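Local coordinates for iron-regulated ABC transporter siderophore-binding protein SirA (Staphylococcus aureus subsp. aureus, PDB 3MWF), which binds the siderophore staphyloferrin B with its iron(III) and probably hands it to an ABC transporter for iron uptake, at residues Ala163-Phe168 with His222-Lys227; Asp142-Phe147 with Asn186-Lys191. All coordinates share one frame; numbering follows the deposited sequence.

Contact 1 of 2, residues Ala163-Phe168 with His222-Lys227; sequences ASVVNF and HIFVVK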
loop_
_atom_site.group_PDB
_atom_site.type_symbol
_atom_site.label_atom_id
_atom_site.label_comp_id
_atom_site.label_asym_id
_atom_site.label_seq_id
_atom_site.Cartn_x
_atom_site.Cartn_y
_atom_site.Cartn_z
ATOM N N ALA A 163 -17.222 3.183 3.448
ATOM C CA ALA A 163 -16.127 4.067 3.012
ATOM C C ALA A 163 -15.787 3.746 1.563
ATOM O O ALA A 163 -16.002 2.622 1.100
ATOM C CB ALA A 163 -14.873 3.847 3.898
ATOM N N SER A 164 -15.287 4.748 0.847
ATOM C CA SER A 164 -14.581 4.459 -0.430
ATOM C C SER A 164 -13.345 5.332 -0.480
ATOM O O SER A 164 -13.316 6.400 0.131
ATOM C CB SER A 164 -15.467 4.684 -1.650
ATOM O OG SER A 164 -15.837 6.048 -1.821
ATOM N N VAL A 165 -12.337 4.845 -1.196
ATOM C CA VAL A 165 -11.085 5.560 -1.398
ATOM C C VAL A 165 -11.013 5.836 -2.899
ATOM O O VAL A 165 -10.908 4.905 -3.722
ATOM C CB VAL A 165 -9.882 4.698 -0.934
ATOM C CG1 VAL A 165 -8.553 5.453 -1.210
ATOM C CG2 VAL A 165 -10.033 4.384 0.563
ATOM N N VAL A 166 -11.141 7.106 -3.254
ATOM C CA VAL A 166 -11.221 7.531 -4.667
ATOM C C VAL A 166 -9.913 8.216 -5.001
ATOM O O VAL A 166 -9.490 9.138 -4.274
ATOM C CB VAL A 166 -12.395 8.504 -4.879
ATOM C CG1 VAL A 166 -12.401 9.084 -6.293
ATOM C CG2 VAL A 166 -13.751 7.770 -4.572
ATOM N N ASN A 167 -9.300 7.769 -6.093
ATOM C CA ASN A 167 -7.981 8.286 -6.524
ATOM C C ASN A 167 -8.114 8.921 -7.887
ATOM O O ASN A 167 -8.402 8.244 -8.902
ATOM C CB ASN A 167 -6.992 7.107 -6.526
ATOM C CG ASN A 167 -5.726 7.328 -7.377
ATOM O OD1 ASN A 167 -5.298 6.397 -8.067
ATOM N ND2 ASN A 167 -5.130 8.532 -7.333
ATOM N N PHE A 168 -7.912 10.241 -7.935
ATOM C CA PHE A 168 -7.909 10.919 -9.226
ATOM C C PHE A 168 -6.519 10.801 -9.852
ATOM O O PHE A 168 -5.508 11.088 -9.182
ATOM C CB PHE A 168 -8.321 12.380 -9.077
ATOM C CG PHE A 168 -9.730 12.528 -8.595
ATOM C CD1 PHE A 168 -10.766 12.033 -9.377
ATOM C CD2 PHE A 168 -10.011 13.096 -7.361
ATOM C CE1 PHE A 168 -12.079 12.119 -8.956
ATOM C CE2 PHE A 168 -11.354 13.209 -6.925
ATOM C CZ PHE A 168 -12.384 12.699 -7.727
ATOM N N HIS A 222 -18.532 8.025 3.988
ATOM C CA HIS A 222 -17.365 8.907 3.965
ATOM C C HIS A 222 -16.453 8.511 2.802
ATOM O O HIS A 222 -16.227 7.312 2.572
ATOM C CB HIS A 222 -16.586 8.789 5.281
ATOM C CG HIS A 222 -15.651 9.933 5.510
ATOM N ND1 HIS A 222 -15.965 10.996 6.335
ATOM C CD2 HIS A 222 -14.445 10.218 4.965
ATOM C CE1 HIS A 222 -14.988 11.890 6.284
ATOM N NE2 HIS A 222 -14.049 11.436 5.465
ATOM N N ILE A 223 -15.894 9.515 2.130
ATOM C CA ILE A 223 -15.043 9.274 0.960
ATOM C C ILE A 223 -13.686 9.899 1.200
ATOM O O ILE A 223 -13.591 11.043 1.641
ATOM C CB ILE A 223 -15.701 9.824 -0.341
ATOM C CG1 ILE A 223 -16.956 9.008 -0.697
ATOM C CG2 ILE A 223 -14.678 9.867 -1.525
ATOM C CD1 ILE A 223 -17.744 9.566 -1.906
ATOM N N PHE A 224 -12.636 9.130 0.918
ATOM C CA PHE A 224 -11.269 9.563 1.120
ATOM C C PHE A 224 -10.687 9.795 -0.244
ATOM O O PHE A 224 -10.645 8.866 -1.060
ATOM C CB PHE A 224 -10.527 8.447 1.863
ATOM C CG PHE A 224 -11.094 8.176 3.226
ATOM C CD1 PHE A 224 -10.753 9.013 4.295
ATOM C CD2 PHE A 224 -12.024 7.145 3.439
ATOM C CE1 PHE A 224 -11.288 8.802 5.550
ATOM C CE2 PHE A 224 -12.562 6.905 4.705
ATOM C CZ PHE A 224 -12.191 7.746 5.775
ATOM N N VAL A 225 -10.262 11.027 -0.515
ATOM C CA VAL A 225 -9.769 11.364 -1.856
ATOM C C VAL A 225 -8.240 11.452 -1.906
ATOM O O VAL A 225 -7.644 12.209 -1.138
ATOM C CB VAL A 225 -10.391 12.694 -2.337
ATOM C CG1 VAL A 225 -9.779 13.154 -3.655
ATOM C CG2 VAL A 225 -11.895 12.543 -2.500
ATOM N N VAL A 226 -7.628 10.722 -2.838
ATOM C CA VAL A 226 -6.158 10.716 -3.014
ATOM C C VAL A 226 -5.825 11.196 -4.413
ATOM O O VAL A 226 -6.305 10.632 -5.402
ATOM C CB VAL A 226 -5.558 9.298 -2.820
ATOM C CG1 VAL A 226 -4.027 9.345 -2.908
ATOM C CG2 VAL A 226 -5.973 8.670 -1.507
ATOM N N LYS A 227 -5.027 12.263 -4.517
ATOM C CA LYS A 227 -4.584 12.758 -5.826
ATOM C C LYS A 227 -3.206 12.135 -6.036
ATOM O O LYS A 227 -2.280 12.418 -5.273
ATOM C CB LYS A 227 -4.497 14.291 -5.801
ATOM C CG LYS A 227 -5.871 14.941 -5.943
ATOM C CD LYS A 227 -5.773 16.473 -5.889
ATOM C CE LYS A 227 -5.595 16.985 -4.476
ATOM N NZ LYS A 227 -6.876 16.878 -3.680
#

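Contact 2 of 2, residues Asp142-Phe147 with Asn186-Lys191; sequences DKVAAF and NDLGFK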
loop_
_atom_site.group_PDB
_atom_site.type_symbol
_atom_site.label_atom_id
_atom_site.label_comp_id
_atom_site.label_asym_id
_atom_site.label_seq_id
_atom_site.Cartn_x
_atom_site.Cartn_y
_atom_site.Cartn_z
ATOM N N ASP A 142 -3.417 -4.505 17.537
ATOM C CA ASP A 142 -3.825 -3.708 18.690
ATOM C C ASP A 142 -4.382 -2.353 18.298
ATOM O O ASP A 142 -5.407 -1.927 18.814
ATOM C CB ASP A 142 -2.677 -3.553 19.694
ATOM C CG ASP A 142 -2.373 -4.841 20.430
ATOM O OD1 ASP A 142 -3.212 -5.774 20.436
ATOM O OD2 ASP A 142 -1.274 -4.934 21.009
ATOM N N LYS A 143 -3.710 -1.691 17.352
ATOM C CA LYS A 143 -4.121 -0.383 16.905
ATOM C C LYS A 143 -5.460 -0.462 16.177
ATOM O O LYS A 143 -6.314 0.423 16.334
ATOM C CB LYS A 143 -3.048 0.248 16.014
ATOM C CG LYS A 143 -3.204 1.725 15.913
ATOM C CD LYS A 143 -1.958 2.409 15.339
ATOM C CE LYS A 143 -2.230 3.873 15.057
ATOM N NZ LYS A 143 -2.181 4.684 16.298
ATOM N N VAL A 144 -5.627 -1.523 15.388
ATOM C CA VAL A 144 -6.886 -1.789 14.687
ATOM C C VAL A 144 -8.022 -2.007 15.700
ATOM O O VAL A 144 -9.060 -1.348 15.606
ATOM C CB VAL A 144 -6.763 -3.004 13.738
ATOM C CG1 VAL A 144 -8.139 -3.455 13.239
ATOM C CG2 VAL A 144 -5.904 -2.611 12.547
ATOM N N ALA A 145 -7.793 -2.883 16.671
ATOM C CA ALA A 145 -8.807 -3.150 17.724
ATOM C C ALA A 145 -9.226 -1.872 18.454
ATOM O O ALA A 145 -10.427 -1.631 18.659
ATOM C CB ALA A 145 -8.305 -4.227 18.718
ATOM N N ALA A 146 -8.251 -1.050 18.839
ATOM C CA ALA A 146 -8.531 0.238 19.479
ATOM C C ALA A 146 -9.303 1.181 18.576
ATOM O O ALA A 146 -10.192 1.893 19.028
ATOM C CB ALA A 146 -7.222 0.914 19.940
ATOM N N PHE A 147 -8.965 1.198 17.280
ATOM C CA PHE A 147 -9.698 2.052 16.375
ATOM C C PHE A 147 -11.181 1.657 16.283
ATOM O O PHE A 147 -12.066 2.525 16.268
ATOM C CB PHE A 147 -9.096 2.056 14.960
ATOM C CG PHE A 147 -9.859 2.959 14.012
ATOM C CD1 PHE A 147 -9.538 4.313 13.908
ATOM C CD2 PHE A 147 -10.949 2.462 13.271
ATOM C CE1 PHE A 147 -10.250 5.156 13.071
ATOM C CE2 PHE A 147 -11.679 3.315 12.430
ATOM C CZ PHE A 147 -11.335 4.651 12.327
ATOM N N ASN A 186 -10.899 -2.034 5.494
ATOM C CA ASN A 186 -11.629 -3.273 5.779
ATOM C C ASN A 186 -11.232 -3.853 7.173
ATOM O O ASN A 186 -12.095 -4.262 7.969
ATOM C CB ASN A 186 -11.397 -4.326 4.674
ATOM C CG ASN A 186 -12.416 -5.466 4.746
ATOM O OD1 ASN A 186 -12.127 -6.570 5.242
ATOM N ND2 ASN A 186 -13.605 -5.193 4.286
ATOM N N ASP A 187 -9.939 -3.852 7.484
ATOM C CA ASP A 187 -9.477 -4.287 8.804
ATOM C C ASP A 187 -10.112 -3.464 9.921
ATOM O O ASP A 187 -10.462 -3.995 10.990
ATOM C CB ASP A 187 -7.949 -4.132 8.914
ATOM C CG ASP A 187 -7.172 -5.211 8.178
ATOM O OD1 ASP A 187 -7.730 -6.245 7.749
ATOM O OD2 ASP A 187 -5.951 -5.037 8.058
ATOM N N LEU A 188 -10.243 -2.175 9.677
ATOM C CA LEU A 188 -10.752 -1.226 10.666
ATOM C C LEU A 188 -12.266 -1.316 10.874
ATOM O O LEU A 188 -12.816 -0.642 11.735
ATOM C CB LEU A 188 -10.355 0.185 10.262
ATOM C CG LEU A 188 -8.848 0.403 10.289
ATOM C CD1 LEU A 188 -8.557 1.740 9.677
ATOM C CD2 LEU A 188 -8.293 0.319 11.768
ATOM N N GLY A 189 -12.921 -2.136 10.059
ATOM C CA GLY A 189 -14.369 -2.357 10.160
ATOM C C GLY A 189 -15.279 -1.537 9.279
ATOM O O GLY A 189 -16.508 -1.651 9.382
ATOM N N PHE A 190 -14.704 -0.705 8.406
ATOM C CA PHE A 190 -15.487 0.020 7.428
ATOM C C PHE A 190 -16.034 -0.983 6.443
ATOM O O PHE A 190 -15.379 -1.977 6.168
ATOM C CB PHE A 190 -14.617 1.030 6.670
ATOM C CG PHE A 190 -14.226 2.238 7.509
ATOM C CD1 PHE A 190 -15.101 3.321 7.642
ATOM C CD2 PHE A 190 -12.982 2.283 8.138
ATOM C CE1 PHE A 190 -14.747 4.442 8.391
ATOM C CE2 PHE A 190 -12.613 3.417 8.931
ATOM C CZ PHE A 190 -13.486 4.474 9.052
ATOM N N LYS A 191 -17.214 -0.694 5.907
ATOM C CA LYS A 191 -17.836 -1.557 4.892
ATOM C C LYS A 191 -17.937 -0.823 3.563
ATOM O O LYS A 191 -17.547 0.345 3.444
ATOM C CB LYS A 191 -19.229 -2.012 5.356
ATOM C CG LYS A 191 -19.203 -2.773 6.650
ATOM C CD LYS A 191 -18.324 -3.991 6.606
ATOM C CE LYS A 191 -18.217 -4.684 7.988
ATOM N NZ LYS A 191 -17.279 -5.834 7.962
#

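Contact 1 of 2, residues Ala163-Phe168 with His222-Lys227
Val226 O is gripped by two donors of the neighbouring strand. Asn167 ND2 reaches it over 3.1 Å in an almost straight bond (174° at the hydrogen); Val226 O lies in the amide plane of Asn167, whereas ND2 stands above the plane of the Val226 carbonyl. Phe168 N adds a weak bond of 3.0 Å, bent to 135°, and Asn167 CA-H also points at this oxygen. ND2 also bonds to Ser228 O, while OD1 takes Arg169 NE. The two strands form an in-register parallel ladder, with axes 23° apart and residues 163-168 pairing one for one with 222-227. Its straighter rungs are Phe224 N to Ser164 O and Val226 N to Val166 O, the latter 2.8 Å. On one face of the sheet Ala163 CB lies at the edge of the Phe224 ring, in its plane, 3.9 Å from Phe224 CE2, and Val165 CG1 touches Val226 CG2. On the other, Phe168 CE2 approaches Val225 CG1 to 3.6 Å, and Val166 CG2 meets Ile223 CG2 at 3.8 Å. Ser164 OG packs against Ile223 CG1 but has its polar partner in Met218 O. The side chain of Asn167 is about 6 Å from the bound siderophore, and its bond to Arg169, a pocket residue, makes it a second-shell group likely to help position that arginine. Strand 163-168 is the middle one of a mixed five-stranded sheet, with 222-227 beside it and helices 179-187 and 236-246 touching its faces, consistent with an alpha/beta lobe of the periplasmic binding protein fold.

Contact 2 of 2, residues Asp142-Phe147 with Asn186-Lys191
Leu188 fills the angle between Val144 and Phe147, residues one turn apart on the same helix. Its CD2 lies 3.7 Å from Phe147 CB and 3.9 Å from Val144 CG2, while CD1 sits over one face of the Phe147 ring. CG of Phe147 is anti to the backbone N (chi1 -180°). Farther out the ring meets Phe190 rim to rim, CE2 to CE2 at 3.6 Å, with the planes turned 40° and neither ring over the other's face. Val144 CG1 presses on Asp187 O at 3.3 Å, and Leu188 O, buried and without a polar partner, faces the edge of the Phe147 ring in its plane. Helix 130-155, which carries Val144 and Phe147, is probably the long helix that joins the two lobes in siderophore-binding proteins of this class. The other side is the end of helix 179-187, closed by a Schellman motif at Gly189 (phi 95°). Gly189 N bonds to Asn186 O at 3.1 Å; beyond this turn Phe190 also reaches the contact. In the next shell, Tyr288 and Trp159 meet Phe147 and Phe190, respectively, edge-to-face, Leu287 touches Leu188, and Asp187 OD2 is held by Lys117 and the Tyr140 hydroxyl.

Both contacts are buried, but they hold different elements by different means. Contact 1 joins two neighbouring strands within one sheet, covering 526 Å² and relying on a regular ladder of backbone bonds; contact 2, with 262 Å², sets a long helix against the end of a shorter one mainly through apolar side chains, with no hydrogen bond between the two segments. Their centres are 18 Å apart, yet they meet directly: Ala163 N and Lys191 O are 2.9 Å apart, a probable hydrogen bond, and Ala163 CB packs on Phe190 CD1. The turn after helix 179-187 thus touches the first residue of strand 163-168, while the siderophore lies near Asn167, toward that strand's other end.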